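Local coordinates for 70 kDa protein (Xanthomonas sp., PDB 4B2N) that is a dihaem c-type cytochrome that acts as a processive rubber oxygenase, a dioxygenase attacking latex, at residues G142-L154 with T162-Q175. Residues are numbered along the deposited sequence; the frame is centred on the assembly and turned at random.
Sequences GLYPAPFRNPYPL and TNGGSGQLPLGLIQ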
loop_
_atom_site.group_PDB
_atom_site.type_symbol
_atom_site.label_atom_id
_atom_site.label_comp_id
_atom_site.label_asym_id
_atom_site.label_seq_id
_atom_site.Cartn_x
_atom_site.Cartn_y
_atom_site.Cartn_z
ATOM N N GLY A 142 -10.857 11.540 5.240
ATOM C CA GLY A 142 -9.983 11.595 4.079
ATOM C C GLY A 142 -10.329 10.558 3.028
ATOM O O GLY A 142 -9.432 9.977 2.397
ATOM N N LEU A 143 -11.614 10.417 2.768
ATOM C CA LEU A 143 -12.156 9.483 1.750
ATOM C C LEU A 143 -12.834 10.314 0.625
ATOM O O LEU A 143 -12.611 11.561 0.551
ATOM C CB LEU A 143 -13.172 8.516 2.430
ATOM C CG LEU A 143 -12.533 7.762 3.595
ATOM C CD1 LEU A 143 -13.575 6.876 4.269
ATOM C CD2 LEU A 143 -11.317 6.931 3.117
ATOM N N TYR A 144 -13.593 9.679 -0.269
ATOM C CA TYR A 144 -14.122 10.369 -1.483
ATOM C C TYR A 144 -15.512 9.817 -1.774
ATOM O O TYR A 144 -15.791 8.671 -1.429
ATOM C CB TYR A 144 -13.220 10.090 -2.682
ATOM C CG TYR A 144 -11.788 10.420 -2.354
ATOM C CD1 TYR A 144 -10.999 9.481 -1.679
ATOM C CD2 TYR A 144 -11.266 11.705 -2.607
ATOM C CE1 TYR A 144 -9.693 9.761 -1.318
ATOM C CE2 TYR A 144 -9.943 12.016 -2.285
ATOM C CZ TYR A 144 -9.186 11.047 -1.562
ATOM O OH TYR A 144 -7.897 11.311 -1.191
ATOM N N PRO A 145 -16.357 10.590 -2.487
ATOM C CA PRO A 145 -17.568 10.039 -3.103
ATOM C C PRO A 145 -17.171 8.927 -4.034
ATOM O O PRO A 145 -16.205 9.021 -4.825
ATOM C CB PRO A 145 -18.243 11.234 -3.826
ATOM C CG PRO A 145 -17.275 12.369 -3.749
ATOM C CD PRO A 145 -16.138 12.033 -2.777
ATOM N N ALA A 146 -17.819 7.807 -3.825
ATOM C CA ALA A 146 -17.460 6.608 -4.577
ATOM C C ALA A 146 -17.963 6.715 -6.007
ATOM O O ALA A 146 -18.983 7.297 -6.244
ATOM C CB ALA A 146 -18.106 5.365 -3.890
ATOM N N PRO A 147 -17.240 6.106 -6.963
ATOM C CA PRO A 147 -17.710 6.044 -8.329
ATOM C C PRO A 147 -18.629 4.825 -8.581
ATOM O O PRO A 147 -18.949 4.557 -9.713
ATOM C CB PRO A 147 -16.401 5.865 -9.131
ATOM C CG PRO A 147 -15.549 5.098 -8.189
ATOM C CD PRO A 147 -16.005 5.359 -6.776
ATOM N N PHE A 148 -19.046 4.110 -7.541
ATOM C CA PHE A 148 -19.997 3.062 -7.703
ATOM C C PHE A 148 -21.019 3.203 -6.563
ATOM O O PHE A 148 -20.789 3.962 -5.602
ATOM C CB PHE A 148 -19.375 1.670 -7.660
ATOM C CG PHE A 148 -18.416 1.470 -6.518
ATOM C CD1 PHE A 148 -17.027 1.745 -6.702
ATOM C CD2 PHE A 148 -18.859 0.954 -5.307
ATOM C CE1 PHE A 148 -16.116 1.549 -5.626
ATOM C CE2 PHE A 148 -17.945 0.757 -4.225
ATOM C CZ PHE A 148 -16.607 1.091 -4.396
ATOM N N ARG A 149 -22.095 2.453 -6.690
ATOM C CA ARG A 149 -23.164 2.466 -5.654
ATOM C C ARG A 149 -22.559 1.603 -4.521
ATOM O O ARG A 149 -22.072 0.471 -4.768
ATOM C CB ARG A 149 -24.446 1.844 -6.203
ATOM C CG ARG A 149 -25.565 1.737 -5.184
ATOM C CD ARG A 149 -26.722 0.980 -5.804
ATOM N NE ARG A 149 -27.597 0.772 -4.721
ATOM C CZ ARG A 149 -27.723 -0.379 -4.103
ATOM N NH1 ARG A 149 -27.098 -1.477 -4.551
ATOM N NH2 ARG A 149 -28.556 -0.391 -3.083
ATOM N N ASN A 150 -22.515 2.178 -3.319
ATOM C CA ASN A 150 -21.747 1.595 -2.207
ATOM C C ASN A 150 -22.710 1.658 -1.029
ATOM O O ASN A 150 -22.655 2.541 -0.220
ATOM C CB ASN A 150 -20.515 2.465 -2.004
ATOM C CG ASN A 150 -19.537 1.868 -0.943
ATOM O OD1 ASN A 150 -18.662 2.616 -0.407
ATOM N ND2 ASN A 150 -19.703 0.618 -0.590
ATOM N N PRO A 151 -23.660 0.723 -0.955
ATOM C CA PRO A 151 -24.855 0.997 -0.096
ATOM C C PRO A 151 -24.707 0.595 1.382
ATOM O O PRO A 151 -23.892 -0.284 1.744
ATOM C CB PRO A 151 -25.949 0.149 -0.793
ATOM C CG PRO A 151 -25.214 -1.050 -1.289
ATOM C CD PRO A 151 -23.832 -0.515 -1.753
ATOM N N TYR A 152 -25.527 1.206 2.237
ATOM C CA TYR A 152 -25.650 0.712 3.619
ATOM C C TYR A 152 -27.106 0.937 4.033
ATOM O O TYR A 152 -27.756 1.789 3.446
ATOM C CB TYR A 152 -24.698 1.452 4.557
ATOM C CG TYR A 152 -25.126 2.841 4.986
ATOM C CD1 TYR A 152 -25.929 3.004 6.193
ATOM C CD2 TYR A 152 -24.736 3.976 4.252
ATOM C CE1 TYR A 152 -26.296 4.291 6.631
ATOM C CE2 TYR A 152 -25.089 5.236 4.709
ATOM C CZ TYR A 152 -25.844 5.369 5.892
ATOM O OH TYR A 152 -26.198 6.582 6.372
ATOM N N PRO A 153 -27.626 0.119 4.995
ATOM C CA PRO A 153 -29.064 0.292 5.284
ATOM C C PRO A 153 -29.300 1.404 6.320
ATOM O O PRO A 153 -28.603 1.474 7.353
ATOM C CB PRO A 153 -29.445 -1.079 5.906
ATOM C CG PRO A 153 -28.173 -1.492 6.621
ATOM C CD PRO A 153 -27.071 -1.086 5.664
ATOM N N LEU A 154 -30.260 2.271 6.016
ATOM C CA LEU A 154 -30.783 3.245 6.983
ATOM C C LEU A 154 -31.502 2.457 8.069
ATOM O O LEU A 154 -31.942 1.324 7.802
ATOM C CB LEU A 154 -31.741 4.193 6.262
ATOM C CG LEU A 154 -31.204 4.929 5.008
ATOM C CD1 LEU A 154 -32.139 6.103 4.743
ATOM C CD2 LEU A 154 -29.765 5.427 5.103
ATOM N N THR A 162 -33.281 -4.795 0.338
ATOM C CA THR A 162 -33.293 -3.485 -0.245
ATOM C C THR A 162 -31.990 -3.323 -1.007
ATOM O O THR A 162 -31.471 -2.218 -1.043
ATOM C CB THR A 162 -33.361 -2.370 0.829
ATOM O OG1 THR A 162 -32.352 -2.586 1.860
ATOM C CG2 THR A 162 -34.746 -2.306 1.494
ATOM N N ASN A 163 -31.463 -4.399 -1.572
ATOM C CA ASN A 163 -30.155 -4.353 -2.352
ATOM C C ASN A 163 -29.000 -3.609 -1.668
ATOM O O ASN A 163 -28.271 -2.816 -2.309
ATOM C CB ASN A 163 -30.332 -3.780 -3.727
ATOM C CG ASN A 163 -31.294 -4.576 -4.533
ATOM O OD1 ASN A 163 -32.343 -4.075 -4.864
ATOM N ND2 ASN A 163 -30.963 -5.844 -4.818
ATOM N N GLY A 164 -28.892 -3.829 -0.347
ATOM C CA GLY A 164 -27.839 -3.223 0.421
ATOM C C GLY A 164 -28.280 -2.038 1.251
ATOM O O GLY A 164 -27.593 -1.630 2.153
ATOM N N GLY A 165 -29.429 -1.475 0.932
ATOM C CA GLY A 165 -29.926 -0.319 1.666
ATOM C C GLY A 165 -29.960 0.892 0.756
ATOM O O GLY A 165 -29.387 0.862 -0.333
ATOM N N SER A 166 -30.640 1.962 1.199
ATOM C CA SER A 166 -30.641 3.204 0.447
ATOM C C SER A 166 -29.613 4.245 0.884
ATOM O O SER A 166 -29.460 5.263 0.201
ATOM C CB SER A 166 -32.049 3.778 0.447
ATOM O OG SER A 166 -32.330 4.191 1.756
ATOM N N GLY A 167 -28.793 3.978 1.917
ATOM C CA GLY A 167 -27.700 4.890 2.254
ATOM C C GLY A 167 -26.497 4.613 1.316
ATOM O O GLY A 167 -26.450 3.558 0.692
ATOM N N GLN A 168 -25.599 5.598 1.172
ATOM C CA GLN A 168 -24.401 5.486 0.383
ATOM C C GLN A 168 -23.211 5.786 1.286
ATOM O O GLN A 168 -23.203 6.810 2.019
ATOM C CB GLN A 168 -24.453 6.511 -0.812
ATOM C CG GLN A 168 -23.128 6.724 -1.589
ATOM C CD GLN A 168 -22.931 5.631 -2.638
ATOM O OE1 GLN A 168 -23.715 4.633 -2.694
ATOM N NE2 GLN A 168 -21.800 5.713 -3.370
ATOM N N LEU A 169 -22.144 5.002 1.092
ATOM C CA LEU A 169 -20.917 5.181 1.793
ATOM C C LEU A 169 -19.863 5.765 0.882
ATOM O O LEU A 169 -19.896 5.504 -0.318
ATOM C CB LEU A 169 -20.343 3.811 2.288
ATOM C CG LEU A 169 -21.273 2.999 3.209
ATOM C CD1 LEU A 169 -20.864 1.521 3.155
ATOM C CD2 LEU A 169 -21.205 3.624 4.608
ATOM N N PRO A 170 -18.908 6.540 1.445
ATOM C CA PRO A 170 -17.785 6.986 0.598
ATOM C C PRO A 170 -16.898 5.855 0.157
ATOM O O PRO A 170 -16.868 4.776 0.808
ATOM C CB PRO A 170 -16.922 7.828 1.560
ATOM C CG PRO A 170 -17.821 8.270 2.622
ATOM C CD PRO A 170 -18.816 7.109 2.803
ATOM N N LEU A 171 -16.097 6.075 -0.895
ATOM C CA LEU A 171 -15.105 5.131 -1.318
ATOM C C LEU A 171 -14.210 4.894 -0.146
ATOM O O LEU A 171 -13.760 5.855 0.479
ATOM C CB LEU A 171 -14.259 5.776 -2.400
ATOM C CG LEU A 171 -13.134 4.939 -2.969
ATOM C CD1 LEU A 171 -13.581 3.613 -3.608
ATOM C CD2 LEU A 171 -12.341 5.880 -3.909
ATOM N N GLY A 172 -13.915 3.659 0.191
ATOM C CA GLY A 172 -13.047 3.518 1.396
ATOM C C GLY A 172 -13.731 2.936 2.598
ATOM O O GLY A 172 -13.076 2.420 3.507
ATOM N N LEU A 173 -15.044 3.054 2.629
ATOM C CA LEU A 173 -15.820 2.316 3.646
ATOM C C LEU A 173 -16.661 1.353 2.841
ATOM O O LEU A 173 -16.957 1.591 1.635
ATOM C CB LEU A 173 -16.792 3.184 4.472
ATOM C CG LEU A 173 -16.113 4.244 5.379
ATOM C CD1 LEU A 173 -17.094 5.182 6.090
ATOM C CD2 LEU A 173 -15.108 3.634 6.382
ATOM N N ILE A 174 -17.107 0.289 3.540
ATOM C CA ILE A 174 -17.919 -0.697 2.876
ATOM C C ILE A 174 -18.857 -1.357 3.865
ATOM O O ILE A 174 -18.502 -1.586 5.030
ATOM C CB ILE A 174 -17.012 -1.753 2.107
ATOM C CG1 ILE A 174 -17.855 -2.563 1.107
ATOM C CG2 ILE A 174 -16.246 -2.669 3.116
ATOM C CD1 ILE A 174 -17.069 -3.577 0.238
ATOM N N GLN A 175 -20.057 -1.651 3.391
ATOM C CA GLN A 175 -20.855 -2.660 4.030
ATOM C C GLN A 175 -20.604 -4.020 3.318
ATOM O O GLN A 175 -20.074 -4.948 3.935
ATOM C CB GLN A 175 -22.363 -2.319 4.011
ATOM C CG GLN A 175 -23.241 -3.509 4.405
ATOM C CD GLN A 175 -24.719 -3.419 4.025
ATOM O OE1 GLN A 175 -25.521 -4.095 4.640
ATOM N NE2 GLN A 175 -25.059 -2.627 3.000
HETATM O O HOH W 1 -19.818 7.450 -1.927
HETATM O O HOH W 2 -28.558 2.684 -2.885
HETATM O O HOH W 3 -21.502 -1.285 0.746
#
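Gln168 reaches across to the backbone of 148-150 with both ends of its amide. A kink at chi2 (83°) lays the amide alongside the loop that leads into strand 151-152: OE1 accepts from Asn150 N at 2.8 Å in a nearly straight bond, while NE2 donates to Phe148 O, in the amide plane, at 3.0 Å.

Arg149, extended from CG to NE, meets the type I' turn 162-165 end-on; NH1 and NH2 both donate to Asn163 O, the latter at 2.6 Å, and Pro151 CB lies over one guanidinium face, toward its rim. Tyr152 and Gly167 exchange two backbone bonds as an antiparallel hydrogen-bonded pair. The Tyr152 ring is folded back over Gly167, whose CA sits 4.0 Å from the ring centroid in a CH-pi contact, and Leu169 CD2 approaches Tyr152 CD2 at 3.6 Å. Gln175 NE2 bridges Pro151 O and Gly164 O; its OE1 accepts from Gly185 N.

The two-stranded ribbon 151-152/167-168 lies beside helix 114-118, whose His118 ND1 is hydrogen-bonded to Tyr152 OH. Helix 133-141 packs against Gln168 and Pro170, while strand 173-174 pairs antiparallel with strand 186-189, which runs up to Cys191, covalently bound to haem c.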